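Long-range contacts in 2,3-dihydroxybenzoate-AMP ligase (Bacillus subtilis, PDB 1MDB), which is a member of the ANL superfamily of AMP-binding enzymes and binds adenosine monophosphate and 2,3-dihydroxy-benzoic acid: residues A[223-228]-A[272-277]; A[325-330]-A[340-345]; A[358-363]-A[384-389]. All blocks are in the same frame, centred on the assembly; numbering follows the deposited sequence.

Interaction 1. Residues A[223-228]-A[272-277]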
loop_
_atom_site.group_PDB
_atom_site.type_symbol
_atom_site.label_atom_id
_atom_site.label_comp_id
_atom_site.label_asym_id
_atom_site.label_seq_id
_atom_site.Cartn_x
_atom_site.Cartn_y
_atom_site.Cartn_z
ATOM N N SER A 223 17.830 -13.171 8.668
ATOM C CA SER A 223 17.488 -12.765 10.031
ATOM C C SER A 223 16.306 -11.825 10.135
ATOM O O SER A 223 15.919 -11.422 11.228
ATOM C CB SER A 223 18.697 -12.133 10.725
ATOM O OG SER A 223 19.335 -13.087 11.554
ATOM N N THR A 224 15.732 -11.475 8.994
ATOM C CA THR A 224 14.587 -10.583 8.984
ATOM C C THR A 224 13.325 -11.245 9.524
ATOM O O THR A 224 12.962 -12.342 9.111
ATOM C CB THR A 224 14.283 -10.095 7.552
ATOM O OG1 THR A 224 15.387 -9.319 7.067
ATOM C CG2 THR A 224 13.003 -9.256 7.533
ATOM N N VAL A 225 12.679 -10.582 10.477
ATOM C CA VAL A 225 11.413 -11.058 11.016
ATOM C C VAL A 225 10.481 -9.865 10.784
ATOM O O VAL A 225 10.492 -8.891 11.537
ATOM C CB VAL A 225 11.473 -11.365 12.527
ATOM C CG1 VAL A 225 10.162 -11.988 12.962
ATOM C CG2 VAL A 225 12.631 -12.313 12.838
ATOM N N TYR A 226 9.700 -9.936 9.715
ATOM C CA TYR A 226 8.793 -8.853 9.359
ATOM C C TYR A 226 7.381 -9.121 9.845
ATOM O O TYR A 226 6.816 -10.189 9.592
ATOM C CB TYR A 226 8.793 -8.675 7.839
ATOM C CG TYR A 226 7.812 -7.651 7.305
ATOM C CD1 TYR A 226 8.243 -6.393 6.874
ATOM C CD2 TYR A 226 6.451 -7.957 7.191
ATOM C CE1 TYR A 226 7.335 -5.464 6.334
ATOM C CE2 TYR A 226 5.543 -7.040 6.661
ATOM C CZ TYR A 226 5.988 -5.800 6.232
ATOM O OH TYR A 226 5.082 -4.906 5.698
ATOM N N LEU A 227 6.818 -8.147 10.555
ATOM C CA LEU A 227 5.451 -8.254 11.048
ATOM C C LEU A 227 4.514 -7.592 10.036
ATOM O O LEU A 227 4.677 -6.403 9.702
ATOM C CB LEU A 227 5.298 -7.525 12.380
ATOM C CG LEU A 227 3.871 -7.481 12.926
ATOM C CD1 LEU A 227 3.455 -8.888 13.360
ATOM C CD2 LEU A 227 3.798 -6.507 14.107
ATOM N N ALA A 228 3.542 -8.353 9.542
ATOM C CA ALA A 228 2.566 -7.808 8.603
ATOM C C ALA A 228 1.446 -7.230 9.462
ATOM O O ALA A 228 0.572 -7.965 9.910
ATOM C CB ALA A 228 2.026 -8.909 7.712
ATOM N N LYS A 272 9.985 -11.439 18.312
ATOM C CA LYS A 272 11.188 -10.635 18.104
ATOM C C LYS A 272 11.281 -10.073 16.689
ATOM O O LYS A 272 12.255 -10.286 15.973
ATOM C CB LYS A 272 12.440 -11.451 18.447
ATOM C CG LYS A 272 12.766 -11.391 19.928
ATOM C CD LYS A 272 13.721 -12.473 20.362
ATOM C CE LYS A 272 13.933 -12.376 21.861
ATOM N NZ LYS A 272 12.631 -12.188 22.578
ATOM N N VAL A 273 10.242 -9.343 16.303
ATOM C CA VAL A 273 10.178 -8.712 14.994
ATOM C C VAL A 273 11.283 -7.661 14.838
ATOM O O VAL A 273 11.513 -6.851 15.735
ATOM C CB VAL A 273 8.818 -8.019 14.798
ATOM C CG1 VAL A 273 8.737 -7.433 13.399
ATOM C CG2 VAL A 273 7.685 -9.008 15.046
ATOM N N THR A 274 11.955 -7.679 13.691
ATOM C CA THR A 274 13.029 -6.735 13.396
ATOM C C THR A 274 12.569 -5.573 12.512
ATOM O O THR A 274 13.282 -4.576 12.364
ATOM C CB THR A 274 14.188 -7.425 12.668
ATOM O OG1 THR A 274 13.731 -7.924 11.405
ATOM C CG2 THR A 274 14.742 -8.567 13.517
ATOM N N ILE A 275 11.385 -5.702 11.921
ATOM C CA ILE A 275 10.867 -4.650 11.043
ATOM C C ILE A 275 9.364 -4.752 10.786
ATOM O O ILE A 275 8.830 -5.853 10.641
ATOM C CB ILE A 275 11.583 -4.679 9.673
ATOM C CG1 ILE A 275 10.974 -3.622 8.741
ATOM C CG2 ILE A 275 11.475 -6.077 9.065
ATOM C CD1 ILE A 275 11.573 -3.598 7.333
ATOM N N THR A 276 8.691 -3.601 10.746
ATOM C CA THR A 276 7.263 -3.557 10.461
ATOM C C THR A 276 6.933 -2.269 9.697
ATOM O O THR A 276 7.754 -1.341 9.626
ATOM C CB THR A 276 6.418 -3.667 11.750
ATOM O OG1 THR A 276 5.041 -3.850 11.401
ATOM C CG2 THR A 276 6.554 -2.427 12.604
ATOM N N ALA A 277 5.743 -2.210 9.110
ATOM C CA ALA A 277 5.366 -1.040 8.326
ATOM C C ALA A 277 4.009 -0.487 8.718
ATOM O O ALA A 277 3.033 -1.233 8.848
ATOM C CB ALA A 277 5.381 -1.386 6.842
HETATM O O HOH W 1 2.940 -3.952 7.919
#
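L227 and T276 share a direction, flank against flank, which carries the threonine hydroxyl along the leucine to its backbone carbonyl. T276 OG1 donates to L227 O over 3.1 Å, rising 35° out of the carbonyl plane and therefore missing the lone pairs. V273 comes in beside the same leucine through one branch, with V273 CG1 3.6 Å from L227 CB. Both of these apolar side chains also rest on I268 of helix 261-271. Among the other side chains, Y226 and I275 meet at a slant: the methyl I275 CG2 lies 3.9 Å from Y226 CD1 and also touches T224 CG2. Farther out along the tyrosine, the hydroxyl end reaches A277, with Y226 OH 3.7 Å from A277 CB, and a water joins that hydroxyl to A277 O.

The two segments belong to neighbouring parallel strands of the large mixed sheet. Strand 225-228 is flanked by 252-255 as well as by 275-278, and helix 261-271 links these two outer neighbours in a beta-alpha-beta crossover that passes over it. L227 and V273 therefore pack beneath the connecting helix, whereas Y226 and I275 occupy the other face.

Where the strands begin, a side chain replaces part of the backbone pairing. T274 OG1 sits between its own backbone N and carbonyl carbon (chi1 63°), and there it accepts V225 N at 3.0 Å in a nearly straight bond of 174°. V225 O takes T274 N at 2.9 Å, with a weak second bond from I275 N. Beyond it, L227 N donates to I275 O over 3.1 Å, continuing the parallel pairing.

Interaction 2. Residues A[325-330]-A[340-345]. With AMP (adenosine monophosphate), chain D; DBH (2,3-dihydroxy-benzoic acid), chain E.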
loop_
_atom_site.group_PDB
_atom_site.type_symbol
_atom_site.label_atom_id
_atom_site.label_comp_id
_atom_site.label_asym_id
_atom_site.label_seq_id
_atom_site.Cartn_x
_atom_site.Cartn_y
_atom_site.Cartn_z
ATOM N N THR A 325 15.526 2.690 13.837
ATOM C CA THR A 325 15.635 3.562 12.683
ATOM C C THR A 325 14.286 3.724 11.993
ATOM O O THR A 325 13.536 2.751 11.812
ATOM C CB THR A 325 16.611 3.003 11.633
ATOM O OG1 THR A 325 17.904 2.814 12.220
ATOM C CG2 THR A 325 16.728 3.965 10.468
ATOM N N LEU A 326 13.980 4.957 11.611
ATOM C CA LEU A 326 12.744 5.229 10.908
ATOM C C LEU A 326 13.079 5.173 9.432
ATOM O O LEU A 326 14.188 5.516 9.027
ATOM C CB LEU A 326 12.212 6.623 11.259
ATOM C CG LEU A 326 11.212 7.213 10.254
ATOM C CD1 LEU A 326 9.907 6.402 10.294
ATOM C CD2 LEU A 326 10.960 8.698 10.573
ATOM N N GLN A 327 12.141 4.695 8.629
ATOM C CA GLN A 327 12.350 4.667 7.194
ATOM C C GLN A 327 11.068 5.166 6.560
ATOM O O GLN A 327 10.013 4.545 6.705
ATOM C CB GLN A 327 12.656 3.262 6.665
ATOM C CG GLN A 327 12.983 3.284 5.151
ATOM C CD GLN A 327 13.231 1.908 4.552
ATOM O OE1 GLN A 327 12.398 1.006 4.669
ATOM N NE2 GLN A 327 14.376 1.745 3.893
ATOM N N GLN A 328 11.144 6.306 5.884
ATOM C CA GLN A 328 9.967 6.839 5.228
ATOM C C GLN A 328 9.870 6.150 3.887
ATOM O O GLN A 328 10.871 5.942 3.210
ATOM C CB GLN A 328 10.066 8.354 5.064
ATOM C CG GLN A 328 10.002 9.093 6.396
ATOM C CD GLN A 328 9.492 10.510 6.261
ATOM O OE1 GLN A 328 9.958 11.414 6.950
ATOM N NE2 GLN A 328 8.522 10.711 5.378
ATOM N N VAL A 329 8.654 5.777 3.514
ATOM C CA VAL A 329 8.451 5.080 2.269
ATOM C C VAL A 329 7.375 5.763 1.442
ATOM O O VAL A 329 6.230 5.878 1.868
ATOM C CB VAL A 329 8.041 3.623 2.544
ATOM C CG1 VAL A 329 8.064 2.824 1.252
ATOM C CG2 VAL A 329 8.975 3.016 3.580
ATOM N N PHE A 330 7.753 6.220 0.256
ATOM C CA PHE A 330 6.816 6.895 -0.628
ATOM C C PHE A 330 6.728 6.086 -1.904
ATOM O O PHE A 330 7.589 6.180 -2.771
ATOM C CB PHE A 330 7.290 8.333 -0.892
ATOM C CG PHE A 330 6.571 9.027 -2.025
ATOM C CD1 PHE A 330 5.208 8.821 -2.251
ATOM C CD2 PHE A 330 7.260 9.908 -2.855
ATOM C CE1 PHE A 330 4.543 9.485 -3.292
ATOM C CE2 PHE A 330 6.609 10.580 -3.899
ATOM C CZ PHE A 330 5.251 10.369 -4.119
ATOM N N THR A 340 13.987 6.343 2.395
ATOM C CA THR A 340 15.100 7.062 2.994
ATOM C C THR A 340 16.024 5.865 3.238
ATOM O O THR A 340 15.539 4.761 3.524
ATOM C CB THR A 340 14.734 7.712 4.345
ATOM O OG1 THR A 340 14.088 6.752 5.189
ATOM C CG2 THR A 340 13.825 8.907 4.129
ATOM N N ARG A 341 17.332 6.042 3.092
ATOM C CA ARG A 341 18.236 4.912 3.296
ATOM C C ARG A 341 18.449 4.645 4.775
ATOM O O ARG A 341 18.423 5.561 5.589
ATOM C CB ARG A 341 19.564 5.151 2.575
ATOM C CG ARG A 341 19.418 5.244 1.053
ATOM C CD ARG A 341 18.723 4.006 0.469
ATOM N NE ARG A 341 18.750 3.969 -0.994
ATOM C CZ ARG A 341 17.878 4.580 -1.790
ATOM N NH1 ARG A 341 16.879 5.293 -1.278
ATOM N NH2 ARG A 341 18.007 4.479 -3.108
ATOM N N LEU A 342 18.650 3.377 5.120
ATOM C CA LEU A 342 18.823 2.978 6.512
ATOM C C LEU A 342 20.048 3.567 7.223
ATOM O O LEU A 342 20.088 3.618 8.458
ATOM C CB LEU A 342 18.826 1.447 6.606
ATOM C CG LEU A 342 17.541 0.782 6.086
ATOM C CD1 LEU A 342 17.670 -0.742 6.135
ATOM C CD2 LEU A 342 16.349 1.242 6.919
ATOM N N ASP A 343 21.033 4.020 6.457
ATOM C CA ASP A 343 22.231 4.622 7.033
ATOM C C ASP A 343 22.299 6.111 6.692
ATOM O O ASP A 343 23.386 6.681 6.567
ATOM C CB ASP A 343 23.492 3.929 6.514
ATOM C CG ASP A 343 23.540 3.861 5.002
ATOM O OD1 ASP A 343 22.758 4.580 4.341
ATOM O OD2 ASP A 343 24.368 3.087 4.472
ATOM N N ASP A 344 21.135 6.733 6.529
ATOM C CA ASP A 344 21.048 8.155 6.211
ATOM C C ASP A 344 21.049 8.983 7.489
ATOM O O ASP A 344 20.742 8.475 8.568
ATOM C CB ASP A 344 19.754 8.444 5.437
ATOM C CG ASP A 344 19.926 8.321 3.942
ATOM O OD1 ASP A 344 18.902 8.334 3.222
ATOM O OD2 ASP A 344 21.084 8.220 3.486
ATOM N N PRO A 345 21.402 10.275 7.385
ATOM C CA PRO A 345 21.422 11.154 8.559
ATOM C C PRO A 345 20.004 11.292 9.110
ATOM O O PRO A 345 19.038 11.220 8.350
ATOM C CB PRO A 345 21.942 12.475 7.990
ATOM C CG PRO A 345 22.817 12.032 6.854
ATOM C CD PRO A 345 21.994 10.945 6.214
HETATM P P AMP D . -0.885 3.452 -3.271
HETATM O O1P AMP D . -0.860 2.768 -4.612
HETATM O O2P AMP D . -2.127 3.215 -2.479
HETATM O O3P AMP D . 0.358 3.169 -2.467
HETATM O "O5'" AMP D . -0.955 5.085 -3.520
HETATM C "C5'" AMP D . 0.202 5.862 -3.943
HETATM C "C4'" AMP D . -0.027 7.343 -3.615
HETATM O "O4'" AMP D . -0.085 7.407 -2.203
HETATM C "C3'" AMP D . 1.101 8.268 -3.970
HETATM O "O3'" AMP D . 1.036 8.695 -5.328
HETATM C "C2'" AMP D . 0.936 9.391 -2.954
HETATM O "O2'" AMP D . -0.005 10.387 -3.412
HETATM C "C1'" AMP D . 0.468 8.630 -1.739
HETATM N N9 AMP D . 1.828 8.393 -0.765
HETATM C C8 AMP D . 2.347 7.176 -0.481
HETATM N N7 AMP D . 3.393 7.268 0.337
HETATM C C5 AMP D . 3.514 8.565 0.555
HETATM C C6 AMP D . 4.467 9.164 1.370
HETATM N N6 AMP D . 5.382 8.470 2.047
HETATM N N1 AMP D . 4.409 10.535 1.454
HETATM C C2 AMP D . 3.484 11.282 0.786
HETATM N N3 AMP D . 2.565 10.697 0.006
HETATM C C4 AMP D . 2.560 9.323 -0.124
HETATM C C21 DBH E . 1.016 3.437 -1.518
HETATM O O9 DBH E . 0.370 4.382 -0.823
HETATM C C18 DBH E . 2.366 2.940 -1.146
HETATM C C15 DBH E . 2.998 3.421 0.039
HETATM C C12 DBH E . 4.288 2.974 0.395
HETATM C C3 DBH E . 3.044 1.995 -1.980
HETATM O O3 DBH E . 2.473 1.478 -3.159
HETATM C C6 DBH E . 4.333 1.553 -1.620
HETATM C C9 DBH E . 4.959 2.035 -0.445
HETATM O O6 DBH E . 4.993 0.649 -2.422
HETATM O O HOH W 2 15.535 5.270 6.860
#
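T340 OG1 is gripped by a backbone N-H and a water: Q328 N donates to T340 OG1 over 3.1 Å, and the water lies 2.7 Å from the same hydroxyl. The backbone of T340 answers in the other direction, T340 N donating to Q328 O at 3.2 Å. The side chains of Q327 and T340 pass head to tail; with CG anti to the backbone N (chi1 -176°) and the chain extended, Q327 lays its amide against the threonine carbonyl. Q327 NE2 meets T340 O at 3.3 Å, nearly along the C=O axis and close to the amide plane, while Q327 OE1 accepts from Q304 on strand 302-306.

T340 directly follows strand 337-339, the antiparallel partner of strand 325-331 in a beta-hairpin, so the backbone bond from T340 N to Q328 O carries the hairpin pairing one residue beyond the strand. From R341 to D344 the chain then makes a type I turn, which brings L342 CD2 within 3.6 Å of Q327 NE2. The far end of strand 325-331 lines the ligand pockets: V329 O accepts N6 of adenosine monophosphate at 2.7 Å, F330 CD1 lies 3.3 Å from C5 of its adenine, and V329 CG1 is 3.6 Å from C9 of 2,3-dihydroxy-benzoic acid.

Interaction 3. Residues A[358-363]-A[384-389]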
loop_
_atom_site.group_PDB
_atom_site.type_symbol
_atom_site.label_atom_id
_atom_site.label_comp_id
_atom_site.label_asym_id
_atom_site.label_seq_id
_atom_site.Cartn_x
_atom_site.Cartn_y
_atom_site.Cartn_z
ATOM N N SER A 358 15.530 2.464 -7.556
ATOM C CA SER A 358 16.234 1.938 -8.722
ATOM C C SER A 358 17.076 2.990 -9.426
ATOM O O SER A 358 16.681 4.149 -9.519
ATOM C CB SER A 358 15.241 1.364 -9.729
ATOM O OG SER A 358 15.889 1.040 -10.947
ATOM N N PRO A 359 18.253 2.591 -9.938
ATOM C CA PRO A 359 19.147 3.516 -10.644
ATOM C C PRO A 359 18.501 3.929 -11.959
ATOM O O PRO A 359 18.867 4.942 -12.552
ATOM C CB PRO A 359 20.400 2.675 -10.887
ATOM C CG PRO A 359 20.356 1.651 -9.795
ATOM C CD PRO A 359 18.898 1.278 -9.770
ATOM N N TYR A 360 17.537 3.131 -12.409
ATOM C CA TYR A 360 16.862 3.407 -13.664
ATOM C C TYR A 360 15.508 4.104 -13.532
ATOM O O TYR A 360 14.827 4.330 -14.534
ATOM C CB TYR A 360 16.723 2.114 -14.470
ATOM C CG TYR A 360 18.043 1.404 -14.687
ATOM C CD1 TYR A 360 18.525 0.484 -13.756
ATOM C CD2 TYR A 360 18.824 1.669 -15.815
ATOM C CE1 TYR A 360 19.749 -0.161 -13.941
ATOM C CE2 TYR A 360 20.050 1.033 -16.010
ATOM C CZ TYR A 360 20.507 0.119 -15.069
ATOM O OH TYR A 360 21.716 -0.516 -15.250
ATOM N N ASP A 361 15.115 4.433 -12.302
ATOM C CA ASP A 361 13.861 5.150 -12.076
ATOM C C ASP A 361 14.067 6.585 -12.563
ATOM O O ASP A 361 15.016 7.249 -12.160
ATOM C CB ASP A 361 13.498 5.196 -10.582
ATOM C CG ASP A 361 12.706 3.975 -10.119
ATOM O OD1 ASP A 361 11.772 3.564 -10.834
ATOM O OD2 ASP A 361 13.010 3.440 -9.029
ATOM N N GLU A 362 13.189 7.055 -13.437
ATOM C CA GLU A 362 13.277 8.417 -13.947
ATOM C C GLU A 362 12.194 9.279 -13.306
ATOM O O GLU A 362 11.014 8.922 -13.324
ATOM C CB GLU A 362 13.089 8.427 -15.459
ATOM C CG GLU A 362 14.300 7.995 -16.244
ATOM C CD GLU A 362 13.978 7.807 -17.708
ATOM O OE1 GLU A 362 13.459 6.727 -18.069
ATOM O OE2 GLU A 362 14.227 8.748 -18.494
ATOM N N SER A 363 12.596 10.412 -12.741
ATOM C CA SER A 363 11.655 11.317 -12.110
ATOM C C SER A 363 11.715 12.713 -12.718
ATOM O O SER A 363 12.788 13.222 -13.042
ATOM C CB SER A 363 11.931 11.406 -10.606
ATOM O OG SER A 363 11.552 10.211 -9.943
ATOM N N ARG A 384 9.015 7.311 -14.446
ATOM C CA ARG A 384 9.118 6.287 -15.483
ATOM C C ARG A 384 10.265 5.333 -15.148
ATOM O O ARG A 384 11.340 5.770 -14.727
ATOM C CB ARG A 384 9.358 6.995 -16.818
ATOM C CG ARG A 384 9.552 6.129 -18.039
ATOM C CD ARG A 384 9.189 6.943 -19.279
ATOM N NE ARG A 384 10.024 6.663 -20.447
ATOM C CZ ARG A 384 11.140 7.322 -20.757
ATOM N NH1 ARG A 384 11.581 8.311 -19.986
ATOM N NH2 ARG A 384 11.809 7.002 -21.855
ATOM N N GLY A 385 10.040 4.032 -15.324
ATOM C CA GLY A 385 11.084 3.080 -14.998
ATOM C C GLY A 385 10.793 1.607 -15.243
ATOM O O GLY A 385 9.764 1.257 -15.823
ATOM N N PRO A 386 11.699 0.718 -14.792
ATOM C CA PRO A 386 11.665 -0.749 -14.908
ATOM C C PRO A 386 10.481 -1.446 -14.248
ATOM O O PRO A 386 10.083 -2.534 -14.674
ATOM C CB PRO A 386 12.980 -1.189 -14.254
ATOM C CG PRO A 386 13.850 0.002 -14.348
ATOM C CD PRO A 386 12.906 1.140 -14.061
ATOM N N TYR A 387 9.942 -0.840 -13.194
ATOM C CA TYR A 387 8.822 -1.438 -12.481
ATOM C C TYR A 387 7.635 -0.485 -12.317
ATOM O O TYR A 387 6.858 -0.596 -11.363
ATOM C CB TYR A 387 9.301 -1.954 -11.118
ATOM C CG TYR A 387 9.818 -0.863 -10.211
ATOM C CD1 TYR A 387 8.989 -0.280 -9.259
ATOM C CD2 TYR A 387 11.122 -0.371 -10.345
ATOM C CE1 TYR A 387 9.435 0.766 -8.464
ATOM C CE2 TYR A 387 11.577 0.687 -9.553
ATOM C CZ TYR A 387 10.728 1.249 -8.618
ATOM O OH TYR A 387 11.145 2.299 -7.829
ATOM N N THR A 388 7.513 0.451 -13.256
ATOM C CA THR A 388 6.416 1.407 -13.282
ATOM C C THR A 388 5.632 1.082 -14.546
ATOM O O THR A 388 6.191 1.075 -15.639
ATOM C CB THR A 388 6.929 2.862 -13.350
ATOM O OG1 THR A 388 7.619 3.180 -12.133
ATOM C CG2 THR A 388 5.762 3.838 -13.539
ATOM N N ILE A 389 4.344 0.784 -14.393
ATOM C CA ILE A 389 3.494 0.429 -15.525
ATOM C C ILE A 389 3.436 1.519 -16.582
ATOM O O ILE A 389 3.760 2.671 -16.322
ATOM C CB ILE A 389 2.035 0.139 -15.074
ATOM C CG1 ILE A 389 1.361 1.438 -14.622
ATOM C CG2 ILE A 389 2.033 -0.899 -13.941
ATOM C CD1 ILE A 389 -0.067 1.260 -14.125
HETATM O O HOH W 3 9.327 5.035 -12.193
#
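The four-stranded antiparallel sheet has its edge strand 362-366 paired with 379-384, and E362 and R384 form a hydrogen-bonded pair at one end of that pairing. E362 N donates to R384 O at 2.6 Å, and R384 N returns a bond to E362 O at 2.8 Å. Their side chains leave the sheet together in a common direction. E362 OE2 makes a salt bridge to R384 NH1 at 3.1 Å, while E362 OE1 sits over one guanidinium face; the carboxylate and guanidinium planes are 49° apart.

Off the sheet, each segment bends through a type I turn, S358-D361 against G385-T388. Y360 and P386 meet where the turns touch, with Y360 CB 3.6 Å from P386 CG. D361 meets Y387 nearly perpendicularly, their carboxylate and ring planes 74° apart, and the carboxylate reaches the ring's edge. Y387 OH donates to D361 OD2 over a very short 2.5 Å, and S358 N also donates to D361 OD2, at 3.1 Å. A water bridges D361 OD1 to T388 OG1.

Y387 OH in turn accepts from the backbone N of V337, which belongs to the 2,3-dihydroxy-benzoic acid pocket. S358 N on OD2 and the water on OD1 are consistent with an ionised D361, whose charge would tend to polarise the tyrosine hydroxyl that holds the V337 backbone.

Along the chain the three contacts come in series, all within the AMP-binding enzyme region. Interactions 1 and 2 both reach the same mixed sheet, with strand 302-306 running between 275-278 and 325-331; their centres are 16 Å apart. Interaction 3 lies at the four-stranded antiparallel sheet, its centre 20 Å from that of interaction 2 and 27 Å from that of interaction 1. None touches another, nearest atoms being about 5 Å apart for interactions 1 and 2 and likewise for 2 and 3. Interaction 2 includes residues that contact both ligands, while A277 and Y387 each have side chains about 8 Å from 2,3-dihydroxy-benzoic acid, so the mixed sheet and the loop leaving the antiparallel sheet both come near that ligand.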